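Local structure of protein CbbY (Rhodobacter sphaeroides, 4UAS) at residues Arg94-Ala104 with Asp212-Leu223. The protein removes a phosphate from xylulose-1,5-bisphosphate with the help of magnesium, thereby degrading a potent inhibitor of Rubisco. Sequence-based numbering, arbitrary orientation.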
loop_
_atom_site.group_PDB
_atom_site.type_symbol
_atom_site.label_atom_id
_atom_site.label_comp_id
_atom_site.label_asym_id
_atom_site.label_seq_id
_atom_site.Cartn_x
_atom_site.Cartn_y
_atom_site.Cartn_z
ATOM N N ARG A 94 -8.008 1.217 -8.844
ATOM C CA ARG A 94 -9.155 0.403 -8.527
ATOM C C ARG A 94 -10.450 1.207 -8.752
ATOM O O ARG A 94 -10.490 2.426 -8.553
ATOM C CB ARG A 94 -9.084 -0.118 -7.110
ATOM C CG ARG A 94 -8.000 -1.189 -6.935
ATOM C CD ARG A 94 -8.136 -1.936 -5.596
ATOM N NE ARG A 94 -9.380 -2.703 -5.540
ATOM C CZ ARG A 94 -9.883 -3.211 -4.443
ATOM N NH1 ARG A 94 -9.243 -3.118 -3.277
ATOM N NH2 ARG A 94 -11.095 -3.804 -4.490
ATOM N N PRO A 95 -11.529 0.520 -9.114
ATOM C CA PRO A 95 -12.796 1.200 -9.253
ATOM C C PRO A 95 -13.176 2.014 -8.029
ATOM O O PRO A 95 -13.018 1.570 -6.879
ATOM C CB PRO A 95 -13.805 0.116 -9.514
ATOM C CG PRO A 95 -13.005 -1.018 -10.079
ATOM C CD PRO A 95 -11.649 -0.901 -9.474
ATOM N N GLY A 96 -13.693 3.219 -8.266
ATOM C CA GLY A 96 -14.162 4.087 -7.221
ATOM C C GLY A 96 -13.126 5.071 -6.649
ATOM O O GLY A 96 -13.477 6.017 -5.977
ATOM N N ILE A 97 -11.844 4.755 -6.810
ATOM C CA ILE A 97 -10.802 5.534 -6.160
ATOM C C ILE A 97 -10.641 6.951 -6.751
ATOM O O ILE A 97 -10.661 7.954 -6.017
ATOM C CB ILE A 97 -9.450 4.762 -6.231
ATOM C CG1 ILE A 97 -9.426 3.474 -5.368
ATOM C CG2 ILE A 97 -8.278 5.689 -5.920
ATOM C CD1 ILE A 97 -9.562 3.764 -3.891
ATOM N N ALA A 98 -10.580 7.032 -8.053
ATOM C CA ALA A 98 -10.504 8.333 -8.696
ATOM C C ALA A 98 -11.720 9.201 -8.363
ATOM O O ALA A 98 -11.571 10.407 -8.064
ATOM C CB ALA A 98 -10.339 8.214 -10.229
ATOM N N ASP A 99 -12.923 8.630 -8.402
ATOM C CA ASP A 99 -14.160 9.407 -8.083
ATOM C C ASP A 99 -14.136 9.910 -6.641
ATOM O O ASP A 99 -14.530 11.051 -6.391
ATOM C CB ASP A 99 -15.358 8.552 -8.303
ATOM C CG ASP A 99 -15.584 8.224 -9.765
ATOM O OD1 ASP A 99 -15.046 8.924 -10.634
ATOM O OD2 ASP A 99 -16.386 7.300 -10.020
ATOM N N LEU A 100 -13.729 9.089 -5.676
ATOM C CA LEU A 100 -13.685 9.506 -4.290
ATOM C C LEU A 100 -12.675 10.672 -4.121
ATOM O O LEU A 100 -12.969 11.636 -3.411
ATOM C CB LEU A 100 -13.313 8.347 -3.402
ATOM C CG LEU A 100 -13.287 8.685 -1.913
ATOM C CD1 LEU A 100 -14.638 9.031 -1.446
ATOM C CD2 LEU A 100 -12.705 7.518 -1.108
ATOM N N ILE A 101 -11.498 10.543 -4.741
ATOM C CA ILE A 101 -10.491 11.580 -4.558
ATOM C C ILE A 101 -10.986 12.876 -5.150
ATOM O O ILE A 101 -10.790 13.950 -4.569
ATOM C CB ILE A 101 -9.172 11.091 -5.118
ATOM C CG1 ILE A 101 -8.600 10.043 -4.142
ATOM C CG2 ILE A 101 -8.160 12.241 -5.345
ATOM C CD1 ILE A 101 -7.384 9.269 -4.614
ATOM N N ALA A 102 -11.647 12.813 -6.285
ATOM C CA ALA A 102 -12.152 14.072 -6.900
ATOM C C ALA A 102 -13.211 14.688 -6.062
ATOM O O ALA A 102 -13.211 15.919 -5.904
ATOM C CB ALA A 102 -12.678 13.758 -8.261
ATOM N N GLU A 103 -14.136 13.917 -5.514
ATOM C CA GLU A 103 -15.162 14.416 -4.638
ATOM C C GLU A 103 -14.557 15.037 -3.372
ATOM O O GLU A 103 -15.010 16.086 -2.911
ATOM C CB GLU A 103 -16.116 13.329 -4.250
ATOM C CG GLU A 103 -17.375 13.835 -3.615
ATOM C CD GLU A 103 -18.315 12.728 -3.152
ATOM O OE1 GLU A 103 -18.007 11.553 -3.427
ATOM O OE2 GLU A 103 -19.350 13.030 -2.502
ATOM N N ALA A 104 -13.563 14.371 -2.804
ATOM C CA ALA A 104 -12.886 14.867 -1.631
ATOM C C ALA A 104 -12.220 16.215 -1.887
ATOM O O ALA A 104 -12.346 17.148 -1.086
ATOM C CB ALA A 104 -11.895 13.854 -1.139
ATOM N N ASP A 212 -16.990 -5.211 -1.627
ATOM C CA ASP A 212 -16.409 -5.854 -2.765
ATOM C C ASP A 212 -15.661 -4.935 -3.693
ATOM O O ASP A 212 -14.751 -5.353 -4.423
ATOM C CB ASP A 212 -17.498 -6.609 -3.569
ATOM C CG ASP A 212 -18.057 -7.850 -2.889
ATOM O OD1 ASP A 212 -17.434 -8.358 -1.958
ATOM O OD2 ASP A 212 -19.145 -8.306 -3.332
ATOM N N SER A 213 -16.022 -3.648 -3.694
ATOM C CA SER A 213 -15.394 -2.647 -4.512
ATOM C C SER A 213 -15.501 -1.296 -3.834
ATOM O O SER A 213 -16.539 -1.001 -3.266
ATOM C CB SER A 213 -16.130 -2.523 -5.854
ATOM O OG SER A 213 -15.593 -1.469 -6.652
ATOM N N PHE A 214 -14.452 -0.464 -3.931
ATOM C CA PHE A 214 -14.567 0.921 -3.476
ATOM C C PHE A 214 -15.617 1.739 -4.271
ATOM O O PHE A 214 -16.047 2.785 -3.803
ATOM C CB PHE A 214 -13.245 1.640 -3.391
ATOM C CG PHE A 214 -12.306 1.030 -2.355
ATOM C CD1 PHE A 214 -12.605 1.083 -1.013
ATOM C CD2 PHE A 214 -11.099 0.474 -2.736
ATOM C CE1 PHE A 214 -11.726 0.619 -0.089
ATOM C CE2 PHE A 214 -10.217 -0.002 -1.798
ATOM C CZ PHE A 214 -10.537 0.015 -0.448
ATOM N N ALA A 215 -16.044 1.258 -5.433
ATOM C CA ALA A 215 -17.117 1.918 -6.211
ATOM C C ALA A 215 -18.405 1.776 -5.451
ATOM O O ALA A 215 -19.328 2.502 -5.827
ATOM C CB ALA A 215 -17.215 1.334 -7.593
ATOM N N GLU A 216 -18.513 0.919 -4.427
ATOM C CA GLU A 216 -19.723 0.753 -3.621
ATOM C C GLU A 216 -19.763 1.722 -2.471
ATOM O O GLU A 216 -20.681 1.684 -1.658
ATOM C CB GLU A 216 -19.849 -0.656 -3.138
ATOM C CG GLU A 216 -19.955 -1.662 -4.253
ATOM C CD GLU A 216 -19.759 -3.135 -3.852
ATOM O OE1 GLU A 216 -19.181 -3.466 -2.842
ATOM O OE2 GLU A 216 -19.998 -3.995 -4.683
ATOM N N LEU A 217 -18.750 2.578 -2.322
ATOM C CA LEU A 217 -18.745 3.519 -1.189
ATOM C C LEU A 217 -19.964 4.414 -1.182
ATOM O O LEU A 217 -20.468 4.712 -0.105
ATOM C CB LEU A 217 -17.515 4.369 -1.244
ATOM C CG LEU A 217 -16.375 3.746 -0.510
ATOM C CD1 LEU A 217 -15.096 4.521 -0.768
ATOM C CD2 LEU A 217 -16.653 3.754 1.004
ATOM N N GLY A 218 -20.351 4.886 -2.394
ATOM C CA GLY A 218 -21.491 5.775 -2.464
ATOM C C GLY A 218 -21.170 7.203 -2.068
ATOM O O GLY A 218 -22.041 7.969 -1.582
ATOM N N GLY A 219 -19.943 7.592 -2.331
ATOM C CA GLY A 219 -19.570 8.996 -2.092
ATOM C C GLY A 219 -19.060 9.241 -0.681
ATOM O O GLY A 219 -18.888 8.331 0.172
ATOM N N LEU A 220 -18.814 10.519 -0.392
ATOM C CA LEU A 220 -18.243 10.886 0.897
ATOM C C LEU A 220 -19.137 10.480 2.042
ATOM O O LEU A 220 -18.659 10.117 3.103
ATOM C CB LEU A 220 -17.957 12.407 0.948
ATOM C CG LEU A 220 -16.782 12.922 0.093
ATOM C CD1 LEU A 220 -16.767 14.487 0.055
ATOM C CD2 LEU A 220 -15.429 12.389 0.549
ATOM N N ALA A 221 -20.489 10.510 1.841
ATOM C CA ALA A 221 -21.387 10.096 2.939
ATOM C C ALA A 221 -21.186 8.659 3.337
ATOM O O ALA A 221 -21.446 8.268 4.470
ATOM C CB ALA A 221 -22.862 10.348 2.629
ATOM N N GLY A 222 -20.690 7.844 2.370
ATOM C CA GLY A 222 -20.352 6.458 2.645
ATOM C C GLY A 222 -19.198 6.267 3.571
ATOM O O GLY A 222 -18.976 5.157 4.055
ATOM N N LEU A 223 -18.458 7.335 3.839
ATOM C CA LEU A 223 -17.378 7.350 4.814
ATOM C C LEU A 223 -17.794 7.713 6.203
ATOM O O LEU A 223 -16.975 7.621 7.123
ATOM C CB LEU A 223 -16.239 8.294 4.365
ATOM C CG LEU A 223 -15.640 8.024 3.011
ATOM C CD1 LEU A 223 -14.684 9.117 2.653
ATOM C CD2 LEU A 223 -14.950 6.657 2.991
HETATM O O HOH W 1 -12.405 -0.886 -5.822
HETATM O O HOH W 2 -15.791 5.511 -4.430
HETATM O O HOH W 3 -21.264 11.919 -0.653
#
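Leu100 packs at the middle of this contact, its two methyls reaching different leucines. Leu100 CD1 lies 4.0 Å from Leu220 CD2 and also touches Leu223 CD1. Leu100 CD2 meets Leu217 CD1 at 3.8 Å. Below this largely buried cluster, Leu100 and Leu223 touch Leu174 of strand 171-175, and Leu220 and Leu223 touch Ile5 of strand 4-7. Nearer the magnesium, Ile97 lies alongside Phe214 and puts Ile97 CD1 3.8 Å from Phe214 CD2. Phe214 CD2 also lies over one face of the Arg94 guanidinium, off-centre toward its rim; the two planes are 53° apart, so this is not a stack. A bend at chi3 turns the arginine's head to this place, where NH1 hydrogen-bonds to the carbonyls of Gly11 and Ser194. Packing is close at Gly96, the helix N-cap, whose CA is 3.8 Å from Ala215 CA.

The solvent side is looser and relies on water. One water joins Pro95 O to Phe214 N, and another links the carbonyls of Gly96 and Phe214. Glu103 reaches out with CG anti to its backbone N (chi1 -166°). The single N-H of Leu220 is shared by both carboxylate oxygens in weak hydrogen bonds, nearly straight to OE2 (174°) and more bent to OE1. A third water connects OE2 to Ala221 N.

The C-terminal loop after strand 209-210 thus packs against helix 97-107 over the parallel sheet of the Rossmann-like HAD core, with Arg94 and Phe214 at the end near the magnesium site.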